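Local coordinates for PmbA-related protein (Thermotoga maritima, PDB 1VL4), which has no firmly established function but belongs to the peptidase U62 (PmbA/TldD) family and may act as a metallopeptidase, at residues Arg41-Arg46 and Lys129-Met134; Gly121-Leu126 and Val154-Met159; Leu238-Ala243 and Lys353-Leu358; Asp298-Pro303 and His320-Ala325; Gly391-Val394 and Ala400-Val403. All coordinates share one frame; numbering follows the deposited sequence. Where two conformers were deposited one is given.

Interaction 1. Residues Arg41-Arg46 and Lys129-Met134; sequences REFSLR and KEKMDM
Phe43 and Leu45 of segment 41-46 pack against Lys131 and Met132 of segment 129-134. Phe43 CD1 is 3.7 Å from Lys131 CD, and the lysine chain, extended beyond CG, runs slantwise past the ring until its NZ lies 3.9 Å from Phe43 CB. Leu45 meets Met132 at about a right angle, with CD2 of the leucine 4.0 Å from CG of the methionine. The same Leu45 CD2 also sits at the edge of the Phe43 ring, in its plane. The chain of Met132 leads away from the strand beyond CG, bent at its last torsion (chi3 54°). These residues hold helix 128-143 to one face of the six-stranded antiparallel sheet; the local axes of strand and helix pass 9.6 Å apart at 38°. On strand 32-48 Phe43 and Leu45 point to the helix, while Glu42 and Ser44 point the other way. Farther out, Asp158 of the adjoining strand takes Lys131 NZ in a salt bridge, which probably helps keep this buried amine charged. Backbone hydrogen bonds tie Phe43 to Asp158 and Leu45 to Tyr156. The second subunit adds its Val97 against Met132 and its Asn94 against Phe43.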
# COMPACT_ATOMS: atom_id res chain seq x y z
N ARG A 41 7.44 5.28 -17.80
CA ARG A 41 7.54 6.71 -17.73
C ARG A 41 6.14 7.17 -17.39
O ARG A 41 5.15 6.74 -18.05
CB ARG A 41 7.94 7.13 -19.13
CG ARG A 41 8.59 8.42 -19.31
CD ARG A 41 9.70 8.80 -18.32
NE ARG A 41 9.86 10.22 -18.51
CZ ARG A 41 8.97 11.13 -18.11
NH1 ARG A 41 7.89 10.78 -17.41
NH2 ARG A 41 9.19 12.40 -18.40
N GLU A 42 6.02 8.01 -16.37
CA GLU A 42 4.72 8.42 -15.92
C GLU A 42 4.70 9.87 -15.49
O GLU A 42 5.70 10.40 -15.00
CB GLU A 42 4.19 7.53 -14.78
CG GLU A 42 5.05 7.60 -13.52
CD GLU A 42 4.88 6.38 -12.61
OE1 GLU A 42 3.81 6.30 -11.97
OE2 GLU A 42 5.81 5.52 -12.54
N PHE A 43 3.54 10.50 -15.69
CA PHE A 43 3.34 11.81 -15.27
C PHE A 43 1.98 11.88 -14.62
O PHE A 43 1.00 11.45 -15.19
CB PHE A 43 3.43 12.77 -16.44
CG PHE A 43 3.28 14.19 -16.02
CD1 PHE A 43 2.00 14.75 -15.86
CD2 PHE A 43 4.37 14.97 -15.74
CE1 PHE A 43 1.85 16.02 -15.45
CE2 PHE A 43 4.20 16.31 -15.31
CZ PHE A 43 2.92 16.81 -15.16
N SER A 44 1.92 12.42 -13.41
CA SER A 44 0.65 12.62 -12.76
C SER A 44 0.59 13.94 -12.08
O SER A 44 1.61 14.49 -11.70
CB SER A 44 0.46 11.54 -11.71
OG SER A 44 1.36 11.72 -10.64
N LEU A 45 -0.62 14.46 -11.93
CA LEU A 45 -0.87 15.62 -11.17
C LEU A 45 -2.24 15.62 -10.46
O LEU A 45 -3.24 15.04 -10.95
CB LEU A 45 -0.67 16.87 -11.99
CG LEU A 45 -1.63 17.19 -13.09
CD1 LEU A 45 -2.88 17.87 -12.50
CD2 LEU A 45 -0.93 18.12 -14.08
N ARG A 46 -2.25 16.28 -9.30
CA ARG A 46 -3.46 16.41 -8.47
C ARG A 46 -3.67 17.82 -8.06
O ARG A 46 -2.74 18.47 -7.58
CB ARG A 46 -3.32 15.51 -7.25
CG ARG A 46 -4.49 15.52 -6.30
CD ARG A 46 -4.20 14.61 -5.09
NE ARG A 46 -3.69 15.37 -3.93
CZ ARG A 46 -2.95 14.85 -2.94
NH1 ARG A 46 -2.57 13.57 -2.96
NH2 ARG A 46 -2.57 15.63 -1.94
N LYS A 129 1.99 22.00 -19.86
CA LYS A 129 0.95 22.96 -19.84
C LYS A 129 -0.38 22.41 -20.31
O LYS A 129 -1.40 22.70 -19.71
CB LYS A 129 1.36 24.20 -20.66
CG LYS A 129 0.27 25.25 -20.72
CD LYS A 129 0.82 26.58 -21.06
CE LYS A 129 -0.26 27.66 -20.99
NZ LYS A 129 -1.42 27.31 -21.86
N GLU A 130 -0.38 21.61 -21.38
CA GLU A 130 -1.61 21.03 -21.87
C GLU A 130 -2.21 20.03 -20.88
O GLU A 130 -3.41 19.94 -20.74
CB GLU A 130 -1.40 20.33 -23.22
CG GLU A 130 -1.02 21.31 -24.37
CD GLU A 130 -0.67 20.57 -25.69
OE1 GLU A 130 0.35 19.84 -25.74
OE2 GLU A 130 -1.42 20.71 -26.67
N LYS A 131 -1.35 19.28 -20.20
CA LYS A 131 -1.84 18.36 -19.17
C LYS A 131 -2.45 19.15 -18.03
O LYS A 131 -3.55 18.83 -17.60
CB LYS A 131 -0.71 17.45 -18.66
CG LYS A 131 -0.09 16.63 -19.77
CD LYS A 131 1.04 15.76 -19.29
CE LYS A 131 1.91 15.22 -20.41
NZ LYS A 131 2.63 13.91 -20.08
N MET A 132 -1.77 20.24 -17.59
CA MET A 132 -2.29 21.05 -16.53
C MET A 132 -3.62 21.63 -16.95
O MET A 132 -4.54 21.69 -16.13
CB MET A 132 -1.33 22.21 -16.18
CG MET A 132 -0.06 21.76 -15.53
SD MET A 132 1.20 23.08 -15.61
CE MET A 132 0.31 24.44 -14.85
N ASP A 133 -3.70 22.08 -18.20
CA ASP A 133 -4.92 22.76 -18.68
C ASP A 133 -6.12 21.78 -18.71
O ASP A 133 -7.24 22.18 -18.37
CB ASP A 133 -4.70 23.43 -20.04
CG ASP A 133 -3.88 24.74 -19.96
OD1 ASP A 133 -3.76 25.36 -18.87
OD2 ASP A 133 -3.33 25.18 -20.99
N MET A 134 -5.88 20.52 -19.04
CA MET A 134 -6.91 19.49 -18.90
C MET A 134 -7.49 19.35 -17.46
O MET A 134 -8.71 19.27 -17.27
CB MET A 134 -6.40 18.12 -19.38
CG MET A 134 -6.19 18.09 -20.88
SD MET A 134 -5.55 16.49 -21.53
CE MET A 134 -7.03 15.60 -21.51

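Interaction 2. Residues Gly121-Leu126 and Val154-Met159; sequences GRFEKL and VMYKDM
In the turn that leads into helix 128-143, Phe123 and Leu126 lie against Tyr156 and Asp158 of strand 148-167, in the antiparallel sheet. The CA atoms of Phe123 and Asp158 come within 6.8 Å of each other. Phe123 carries most of the contact. Its CD1 is 3.3 Å from OH of Tyr156, which approaches the phenylalanine ring at the edge, near its plane, and the same CD1 is 3.7 Å from Asp158 CB. The phenylalanine slides past both partners in the opposite direction, its ring plane turned 39° from that of the Asp158 carboxylate. Leu126 adds a lighter touch, with CD1 3.9 Å from Tyr156 OH.

Tyr156 and Asp158, two residues apart on the strand, present their side chains on one face, where they are joined by a short hydrogen bond from Tyr156 OH to Asp158 OD2, 2.5 Å long. It uses the anti lone pair of the carboxylate oxygen, and the oxygen lies in the plane of the tyrosine ring. With CG of Asp158 set between its backbone N and carbonyl carbon (chi1 67°), the carboxylate swings along the strand to the phenol. Asp158 OD2, already paired with Lys131, thus has two partners, which would probably favour its ionised form. The turn precedes helix 128-143, and strand 148-167 follows that helix in the chain. Pro205 and Leu208, from a later loop, close over Phe123.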
# COMPACT_ATOMS: atom_id res chain seq x y z
N GLY A 121 1.01 6.65 -28.59
CA GLY A 121 2.05 7.67 -28.69
C GLY A 121 1.58 9.11 -28.60
O GLY A 121 2.37 10.02 -28.74
N ARG A 122 0.31 9.35 -28.37
CA ARG A 122 -0.17 10.72 -28.33
C ARG A 122 -0.05 11.40 -26.95
O ARG A 122 0.15 12.60 -26.90
CB ARG A 122 -1.58 10.80 -28.89
CG ARG A 122 -1.63 10.39 -30.39
CD ARG A 122 -2.93 10.72 -31.04
NE ARG A 122 -3.22 12.14 -30.95
CZ ARG A 122 -2.70 13.08 -31.73
NH1 ARG A 122 -1.83 12.76 -32.70
NH2 ARG A 122 -3.04 14.36 -31.55
N PHE A 123 -0.15 10.66 -25.85
CA PHE A 123 -0.01 11.30 -24.52
C PHE A 123 1.39 11.93 -24.40
O PHE A 123 1.54 13.03 -23.88
CB PHE A 123 -0.29 10.30 -23.35
CG PHE A 123 -1.74 10.21 -22.98
CD1 PHE A 123 -2.34 11.26 -22.28
CD2 PHE A 123 -2.51 9.10 -23.37
CE1 PHE A 123 -3.69 11.22 -21.97
CE2 PHE A 123 -3.84 9.05 -23.05
CZ PHE A 123 -4.45 10.08 -22.35
N GLU A 124 2.39 11.22 -24.93
CA GLU A 124 3.81 11.63 -24.93
C GLU A 124 4.09 12.94 -25.62
O GLU A 124 5.06 13.61 -25.29
CB GLU A 124 4.67 10.60 -25.68
CG GLU A 124 5.11 9.47 -24.84
CD GLU A 124 5.67 8.35 -25.69
OE1 GLU A 124 4.88 7.63 -26.33
OE2 GLU A 124 6.92 8.22 -25.72
N LYS A 125 3.28 13.26 -26.61
CA LYS A 125 3.39 14.53 -27.34
C LYS A 125 2.85 15.77 -26.62
O LYS A 125 3.17 16.88 -27.02
CB LYS A 125 2.68 14.36 -28.69
CG LYS A 125 3.47 13.34 -29.57
CD LYS A 125 3.15 13.46 -31.05
CE LYS A 125 1.82 12.79 -31.42
NZ LYS A 125 2.05 11.46 -32.06
N LEU A 126 2.03 15.60 -25.60
CA LEU A 126 1.46 16.73 -24.90
C LEU A 126 2.51 17.46 -24.12
O LEU A 126 3.38 16.86 -23.53
CB LEU A 126 0.40 16.27 -23.89
CG LEU A 126 -0.87 15.68 -24.43
CD1 LEU A 126 -1.76 15.36 -23.24
CD2 LEU A 126 -1.57 16.62 -25.40
N VAL A 154 -9.03 16.78 -8.27
CA VAL A 154 -8.95 16.44 -9.69
C VAL A 154 -7.60 15.77 -9.88
O VAL A 154 -6.56 16.26 -9.40
CB VAL A 154 -9.07 17.67 -10.61
CG1 VAL A 154 -8.74 17.32 -12.04
CG2 VAL A 154 -10.44 18.29 -10.52
N MET A 155 -7.62 14.64 -10.53
CA MET A 155 -6.40 13.93 -10.82
C MET A 155 -6.24 13.54 -12.29
O MET A 155 -7.11 12.95 -12.92
CB MET A 155 -6.30 12.72 -9.91
CG MET A 155 -4.89 12.14 -9.79
SD MET A 155 -4.96 10.49 -9.07
CE MET A 155 -5.97 10.99 -7.61
N TYR A 156 -5.04 13.82 -12.80
CA TYR A 156 -4.59 13.46 -14.13
C TYR A 156 -3.43 12.45 -14.01
O TYR A 156 -2.50 12.66 -13.21
CB TYR A 156 -4.12 14.74 -14.88
CG TYR A 156 -3.44 14.43 -16.23
CD1 TYR A 156 -2.07 14.10 -16.29
CD2 TYR A 156 -4.18 14.40 -17.42
CE1 TYR A 156 -1.46 13.75 -17.50
CE2 TYR A 156 -3.58 14.10 -18.61
CZ TYR A 156 -2.21 13.76 -18.65
OH TYR A 156 -1.62 13.41 -19.86
N LYS A 157 -3.42 11.45 -14.86
CA LYS A 157 -2.27 10.61 -15.01
C LYS A 157 -2.07 10.09 -16.43
O LYS A 157 -3.03 9.72 -17.09
CB LYS A 157 -2.35 9.42 -14.05
CG LYS A 157 -1.03 8.63 -14.06
CD LYS A 157 -0.89 7.66 -12.89
CE LYS A 157 0.45 6.96 -12.93
NZ LYS A 157 0.55 5.93 -11.84
N ASP A 158 -0.82 10.08 -16.89
CA ASP A 158 -0.49 9.30 -18.05
C ASP A 158 0.74 8.45 -17.82
O ASP A 158 1.54 8.70 -16.90
CB ASP A 158 -0.35 10.16 -19.32
CG ASP A 158 0.82 11.11 -19.31
OD1 ASP A 158 1.97 10.66 -19.16
OD2 ASP A 158 0.62 12.33 -19.50
N MET A 159 0.85 7.37 -18.60
CA MET A 159 1.89 6.35 -18.41
C MET A 159 2.24 5.71 -19.77
O MET A 159 1.32 5.47 -20.59
CB MET A 159 1.42 5.26 -17.38
CG MET A 159 2.56 4.40 -16.76
SD MET A 159 2.21 3.76 -15.08
CE MET A 159 3.82 3.11 -14.65

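Interaction 3. Residues Leu238-Ala243 and Lys353-Leu358; sequences LMRNTA and KSFEEL
Leu238, the next-to-last residue of strand 233-239, is wedged between Phe355 and Leu358 of the helix 355-362, and here the packing is close. Its CD1 lies 3.7 Å from CD1 of Leu358, the two leucines crossing at about a right angle. Its CD2 stands over one face of the Phe355 ring, offset toward the rim, in a CH-pi contact 4.3 Å from the ring centroid. With CG anti to the backbone N (chi1 171°), Leu238 spreads both methyls toward the helix. Together they seat helix 355-362 on the mixed sheet, just before the chain enters strand 365-372, which runs parallel to strand 233-239 at its side; Val367 of that strand also packs on Leu238 and Phe355.

At Arg240 the contact is looser. The arginine offers only its aliphatic part, CG lying 3.9 Å from Phe355 CE1, and its polar end turns elsewhere. NE and NH1 grip Thr242 OG1 side-on, 3.0 Å away from NE, with the oxygen in the guanidinium plane, while Glu220 and Glu370 take NH1 in salt bridges. On the solvent side, the exposed Glu356 and Glu357 of the helix touch nothing of segment 238-243. Glu357 instead completes a capping box with Ser354, its N donating to Ser354 OG at 3.1 Å and its OE1 accepting from Ser354 N at 2.8 Å.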
# COMPACT_ATOMS: atom_id res chain seq x y z
N LEU A 238 -31.02 -1.91 -8.94
CA LEU A 238 -30.38 -1.61 -10.22
C LEU A 238 -28.95 -1.12 -9.89
O LEU A 238 -28.76 -0.01 -9.41
CB LEU A 238 -31.18 -0.58 -10.99
CG LEU A 238 -30.62 0.06 -12.26
CD1 LEU A 238 -29.90 -0.93 -13.10
CD2 LEU A 238 -31.81 0.72 -13.01
N MET A 239 -27.98 -1.99 -10.07
CA MET A 239 -26.61 -1.61 -9.78
C MET A 239 -25.96 -0.99 -10.99
O MET A 239 -25.63 -1.66 -11.97
CB MET A 239 -25.86 -2.80 -9.27
CG MET A 239 -24.40 -2.48 -8.97
SD MET A 239 -23.68 -3.64 -7.81
CE MET A 239 -24.83 -3.48 -6.49
N ARG A 240 -25.76 0.33 -10.94
CA ARG A 240 -25.14 1.03 -12.04
C ARG A 240 -23.73 0.47 -12.30
O ARG A 240 -23.07 -0.03 -11.38
CB ARG A 240 -25.05 2.51 -11.80
CG ARG A 240 -24.84 3.33 -13.06
CD ARG A 240 -24.90 4.80 -12.80
NE ARG A 240 -23.71 5.26 -12.09
CZ ARG A 240 -23.57 6.48 -11.60
NH1 ARG A 240 -22.47 6.78 -10.95
NH2 ARG A 240 -24.52 7.40 -11.78
N ASN A 241 -23.32 0.57 -13.56
CA ASN A 241 -22.00 0.16 -14.01
C ASN A 241 -20.85 0.53 -13.06
O ASN A 241 -20.02 -0.32 -12.71
CB ASN A 241 -21.71 0.60 -15.50
CG ASN A 241 -21.96 2.08 -15.79
OD1 ASN A 241 -22.00 2.93 -14.90
ND2 ASN A 241 -22.07 2.40 -17.10
N THR A 242 -20.80 1.78 -12.63
CA THR A 242 -19.73 2.26 -11.75
C THR A 242 -19.64 1.47 -10.42
O THR A 242 -18.54 1.23 -9.94
CB THR A 242 -19.93 3.73 -11.39
OG1 THR A 242 -21.29 3.93 -10.98
CG2 THR A 242 -19.70 4.59 -12.59
N ALA A 243 -20.78 1.07 -9.84
CA ALA A 243 -20.75 0.24 -8.61
C ALA A 243 -20.29 -1.20 -8.96
O ALA A 243 -19.44 -1.80 -8.28
CB ALA A 243 -22.10 0.24 -7.93
N LYS A 353 -30.80 -3.53 -22.97
CA LYS A 353 -31.57 -2.44 -22.35
C LYS A 353 -30.67 -1.26 -21.95
O LYS A 353 -29.59 -1.43 -21.40
CB LYS A 353 -32.32 -2.95 -21.13
CG LYS A 353 -33.38 -4.06 -21.38
CD LYS A 353 -34.49 -3.58 -22.24
CE LYS A 353 -35.79 -4.43 -22.07
NZ LYS A 353 -35.54 -5.89 -22.21
N SER A 354 -31.13 -0.04 -22.18
CA SER A 354 -30.43 1.11 -21.66
C SER A 354 -30.69 1.20 -20.16
O SER A 354 -31.55 0.49 -19.62
CB SER A 354 -30.95 2.37 -22.33
OG SER A 354 -32.29 2.56 -21.94
N PHE A 355 -29.95 2.09 -19.49
CA PHE A 355 -30.21 2.36 -18.09
C PHE A 355 -31.67 2.77 -17.83
O PHE A 355 -32.35 2.29 -16.90
CB PHE A 355 -29.25 3.43 -17.58
CG PHE A 355 -29.32 3.63 -16.11
CD1 PHE A 355 -28.55 2.88 -15.25
CD2 PHE A 355 -30.16 4.56 -15.58
CE1 PHE A 355 -28.64 3.06 -13.89
CE2 PHE A 355 -30.25 4.75 -14.22
CZ PHE A 355 -29.49 4.01 -13.38
N GLU A 356 -32.13 3.71 -18.63
CA GLU A 356 -33.51 4.19 -18.52
C GLU A 356 -34.53 3.07 -18.68
O GLU A 356 -35.56 3.07 -18.00
CB GLU A 356 -33.72 5.29 -19.57
CG GLU A 356 -35.11 5.97 -19.58
CD GLU A 356 -35.56 6.47 -18.21
OE1 GLU A 356 -34.70 6.96 -17.43
OE2 GLU A 356 -36.78 6.37 -17.93
N GLU A 357 -34.26 2.12 -19.59
CA GLU A 357 -35.11 0.95 -19.77
C GLU A 357 -35.07 0.02 -18.56
O GLU A 357 -36.11 -0.47 -18.10
CB GLU A 357 -34.72 0.17 -21.04
CG GLU A 357 -35.13 0.92 -22.32
CD GLU A 357 -34.62 0.28 -23.61
OE1 GLU A 357 -33.42 -0.08 -23.74
OE2 GLU A 357 -35.45 0.15 -24.54
N LEU A 358 -33.89 -0.19 -18.01
CA LEU A 358 -33.74 -0.92 -16.75
C LEU A 358 -34.49 -0.29 -15.57
O LEU A 358 -35.08 -1.00 -14.75
CB LEU A 358 -32.24 -1.07 -16.39
CG LEU A 358 -31.38 -1.94 -17.30
CD1 LEU A 358 -30.02 -2.08 -16.65
CD2 LEU A 358 -31.96 -3.33 -17.65

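Interaction 4. Residues Asp298-Pro303 and His320-Ala325; sequences DDEGVP and HNLKTA
A type I turn from Asp298 to Gly301 sets Glu300 beside the start of helix 322-328, with the CA atoms of Glu300 and Leu322 7.7 Å apart. The turn is fixed from within by Asp298 OD1, which accepts from Glu300 N, forming an Asx turn, and from Val302 N, the two donors reaching it from opposite faces of the carboxylate plane. From this platform the Glu300 chain, extended beyond CG (chi2 -178°), lays its carboxylate against the helix end. OE1 accepts from Leu322 N at 2.8 Å, on the syn side and 16° out of the carboxylate plane. OE2 takes a hydrogen bond from a water that itself accepts from Lys323 N at 2.9 Å. Beside the polar pair, Val302 CG2 and Leu322 CD2 pack 3.7 Å apart. Replacing Glu300 by an alanine would probably leave Leu322 N without its acceptor and the bridging water without its carboxylate mate, loosening the turn from the helix. Asn321 serves the next amide directly, its OD1 accepting from Thr324 N at 2.9 Å nearly along the C=O axis, while Thr324 OG1 accepts from Asn321 N at 3.1 Å. The result is a helix N-terminus with a capping box, whose first amide is bound directly, and whose second through a water, by a glutamate from an Asx-stabilised turn; a negative charge there is probably favoured by the helix dipole.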
# COMPACT_ATOMS: atom_id res chain seq x y z
N ASP A 298 1.17 -12.66 -20.87
CA ASP A 298 1.28 -12.58 -19.41
C ASP A 298 2.76 -12.44 -18.92
O ASP A 298 3.68 -12.28 -19.73
CB ASP A 298 0.46 -13.74 -18.75
CG ASP A 298 1.11 -15.09 -18.90
OD1 ASP A 298 2.29 -15.14 -19.29
OD2 ASP A 298 0.44 -16.11 -18.58
N ASP A 299 2.98 -12.48 -17.62
CA ASP A 299 4.33 -12.29 -17.07
C ASP A 299 5.20 -13.57 -17.17
O ASP A 299 6.35 -13.55 -16.80
CB ASP A 299 4.26 -11.79 -15.64
CG ASP A 299 3.71 -10.35 -15.54
OD1 ASP A 299 3.84 -9.61 -16.54
OD2 ASP A 299 3.10 -10.00 -14.52
N GLU A 300 4.63 -14.65 -17.69
CA GLU A 300 5.36 -15.90 -18.01
C GLU A 300 5.60 -15.97 -19.52
O GLU A 300 6.25 -16.87 -20.01
CB GLU A 300 4.61 -17.16 -17.49
CG GLU A 300 4.26 -17.03 -16.00
CD GLU A 300 3.56 -18.24 -15.37
OE1 GLU A 300 2.61 -18.77 -15.95
OE2 GLU A 300 3.91 -18.60 -14.23
N GLY A 301 5.16 -14.96 -20.25
CA GLY A 301 5.31 -14.91 -21.70
C GLY A 301 4.28 -15.73 -22.47
O GLY A 301 4.42 -15.95 -23.67
N VAL A 302 3.19 -16.11 -21.81
CA VAL A 302 2.19 -16.94 -22.46
C VAL A 302 1.21 -16.02 -23.17
O VAL A 302 0.77 -15.01 -22.59
CB VAL A 302 1.49 -17.88 -21.41
CG1 VAL A 302 0.28 -18.66 -22.01
CG2 VAL A 302 2.47 -18.81 -20.75
N PRO A 303 0.85 -16.34 -24.43
CA PRO A 303 -0.14 -15.47 -25.06
C PRO A 303 -1.44 -15.37 -24.25
O PRO A 303 -1.99 -16.40 -23.77
CB PRO A 303 -0.42 -16.14 -26.41
CG PRO A 303 0.70 -17.06 -26.63
CD PRO A 303 1.27 -17.41 -25.32
N HIS A 320 -5.42 -19.74 -15.17
CA HIS A 320 -4.22 -20.48 -14.86
C HIS A 320 -2.91 -19.69 -15.08
O HIS A 320 -2.86 -18.72 -15.84
CB HIS A 320 -4.15 -21.73 -15.73
CG HIS A 320 -5.18 -22.76 -15.37
ND1 HIS A 320 -4.97 -23.70 -14.39
CD2 HIS A 320 -6.41 -23.00 -15.87
CE1 HIS A 320 -6.04 -24.48 -14.31
NE2 HIS A 320 -6.92 -24.08 -15.20
N ASN A 321 -1.88 -20.18 -14.38
CA ASN A 321 -0.50 -19.94 -14.71
C ASN A 321 0.11 -21.26 -15.17
O ASN A 321 -0.59 -22.26 -15.27
CB ASN A 321 0.24 -19.26 -13.55
CG ASN A 321 0.24 -20.07 -12.26
OD1 ASN A 321 0.08 -21.30 -12.23
ND2 ASN A 321 0.49 -19.36 -11.15
N LEU A 322 1.40 -21.28 -15.50
CA LEU A 322 2.02 -22.49 -16.02
C LEU A 322 1.94 -23.63 -14.99
O LEU A 322 1.65 -24.77 -15.36
CB LEU A 322 3.48 -22.23 -16.43
CG LEU A 322 3.67 -21.30 -17.64
CD1 LEU A 322 5.15 -21.01 -17.94
CD2 LEU A 322 3.00 -21.89 -18.86
N LYS A 323 2.16 -23.30 -13.72
CA LYS A 323 2.17 -24.31 -12.65
C LYS A 323 0.81 -24.97 -12.50
O LYS A 323 0.71 -26.20 -12.41
CB LYS A 323 2.62 -23.64 -11.34
CG LYS A 323 2.40 -24.42 -10.05
CD LYS A 323 3.26 -23.85 -8.93
N THR A 324 -0.27 -24.18 -12.51
CA THR A 324 -1.59 -24.77 -12.27
C THR A 324 -2.07 -25.50 -13.51
O THR A 324 -2.66 -26.59 -13.41
CB THR A 324 -2.63 -23.72 -11.82
OG1 THR A 324 -2.79 -22.78 -12.86
CG2 THR A 324 -2.19 -22.99 -10.61
N ALA A 325 -1.77 -24.96 -14.69
CA ALA A 325 -2.10 -25.70 -15.92
C ALA A 325 -1.40 -27.07 -15.96
O ALA A 325 -2.01 -28.09 -16.29
CB ALA A 325 -1.78 -24.88 -17.16
O HOH W 1 3.44 -20.74 -13.03

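Interaction 5. Residues Gly391-Val394 and Ala400-Val403; sequences GYWV and AHGV
Gly391 opens the pairing with its carbonyl, whose O accepts from Val403 N at 2.7 Å. At Tyr392 the strands draw close, its CA only 4.0 Å from CA of Gly402 in a non-hydrogen-bonded pair. Tyr392 CD2 rests 3.7 Å from Gly402 CA, and the phenol OH goes on to Ser223 OG.

Trp393 is the most engaged residue. Its N donates to His401 O at 2.8 Å, and its O accepts from Ala400 N at 2.7 Å. Ala400 and His401 thus both face Trp393, a classic beta bulge. Trp393 CB sits over one face of the imidazole, 3.6 Å from CE1 of His401. The indole and imidazole planes are 27° apart, but slid so far that the rings barely overlap. His401 holds CG between its backbone N and carbonyl carbon (chi1 58°), which brings ND1 round to donate to Gly402 O at 3.1 Å, with that oxygen in the imidazole plane. With an alanine in place of His401, Trp393 CB would probably lose the ring face that covers it and Gly402 O would lose its ND1 donor. On the sheet face that carries Trp393 and His401, Val403 CG2 packs 4.0 Å from Trp393 CB.

Val394 points away from segment 400-403, and its side chain packs on Leu359 and Met362 of helix 355-362. Strand 384-395 thus has hairpin partner 398-404 along one part and strand 365-372 as another antiparallel neighbour, while Tyr235 meets Trp393 nearly perpendicularly.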
# COMPACT_ATOMS: atom_id res chain seq x y z
N GLY A 391 -26.86 5.66 -3.62
CA GLY A 391 -27.86 5.38 -4.62
C GLY A 391 -29.12 6.24 -4.46
O GLY A 391 -29.09 7.31 -3.83
N TYR A 392 -30.22 5.73 -5.04
CA TYR A 392 -31.46 6.47 -5.23
C TYR A 392 -32.63 5.51 -4.99
O TYR A 392 -32.47 4.30 -5.14
CB TYR A 392 -31.53 6.98 -6.68
CG TYR A 392 -30.38 7.90 -7.01
CD1 TYR A 392 -29.14 7.38 -7.33
CD2 TYR A 392 -30.50 9.29 -6.91
CE1 TYR A 392 -28.05 8.20 -7.57
CE2 TYR A 392 -29.40 10.14 -7.18
CZ TYR A 392 -28.18 9.58 -7.51
OH TYR A 392 -27.06 10.35 -7.78
N TRP A 393 -33.79 6.08 -4.66
CA TRP A 393 -35.07 5.38 -4.61
C TRP A 393 -35.79 5.63 -5.94
O TRP A 393 -35.79 6.76 -6.45
CB TRP A 393 -35.93 5.87 -3.43
CG TRP A 393 -37.24 5.16 -3.38
CD1 TRP A 393 -38.48 5.67 -3.67
CD2 TRP A 393 -37.45 3.77 -3.07
NE1 TRP A 393 -39.43 4.69 -3.54
CE2 TRP A 393 -38.82 3.51 -3.20
CE3 TRP A 393 -36.60 2.72 -2.73
CZ2 TRP A 393 -39.36 2.25 -2.96
CZ3 TRP A 393 -37.15 1.47 -2.50
CH2 TRP A 393 -38.50 1.25 -2.61
N VAL A 394 -36.38 4.58 -6.50
CA VAL A 394 -37.12 4.66 -7.74
C VAL A 394 -38.55 4.28 -7.43
O VAL A 394 -38.80 3.31 -6.76
CB VAL A 394 -36.54 3.67 -8.77
CG1 VAL A 394 -37.36 3.64 -10.06
CG2 VAL A 394 -35.09 4.00 -9.05
N ALA A 400 -36.76 8.93 -7.65
CA ALA A 400 -37.51 9.85 -6.84
C ALA A 400 -36.56 10.71 -6.00
O ALA A 400 -36.72 11.92 -5.95
CB ALA A 400 -38.47 9.09 -5.93
N HIS A 401 -35.59 10.09 -5.35
CA HIS A 401 -34.69 10.82 -4.43
C HIS A 401 -33.48 9.98 -4.05
O HIS A 401 -33.55 8.76 -4.08
CB HIS A 401 -35.41 11.28 -3.16
CG HIS A 401 -36.04 10.17 -2.36
ND1 HIS A 401 -35.32 9.35 -1.52
CD2 HIS A 401 -37.33 9.78 -2.25
CE1 HIS A 401 -36.13 8.49 -0.94
NE2 HIS A 401 -37.36 8.73 -1.36
N GLY A 402 -32.39 10.65 -3.70
CA GLY A 402 -31.18 9.94 -3.31
C GLY A 402 -31.39 9.23 -1.98
O GLY A 402 -32.29 9.55 -1.23
N VAL A 403 -30.57 8.22 -1.71
CA VAL A 403 -30.72 7.40 -0.51
C VAL A 403 -29.47 7.52 0.38
O VAL A 403 -28.39 7.13 -0.03
CB VAL A 403 -31.01 5.91 -0.88
CG1 VAL A 403 -31.08 5.06 0.35
CG2 VAL A 403 -32.32 5.82 -1.62

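Overall arrangement
Interactions 1 and 2 are one neighbourhood of the long antiparallel sheet: their centres lie 6 Å apart, both involve the face of strands 32-48 and 148-167 that carries helix 128-143, and the Lys131-Asp158 salt bridge joins them. Both are buried and mostly apolar. Interactions 3 and 5 share the mixed sheet of the C-terminal region, about 14 Å between centres, without touching. The first seats a helix by aliphatic and ring packing and is partly buried; the second is a backbone-bonded hairpin, largely buried, with Ala400 exposed and Trp393 and His401 partly so. Interaction 4, nested along the chain inside interaction 3 but about 35 Å from it between centres, is partly buried; its direct bond comes from a side chain, a carboxylate meeting a helix end beside a water.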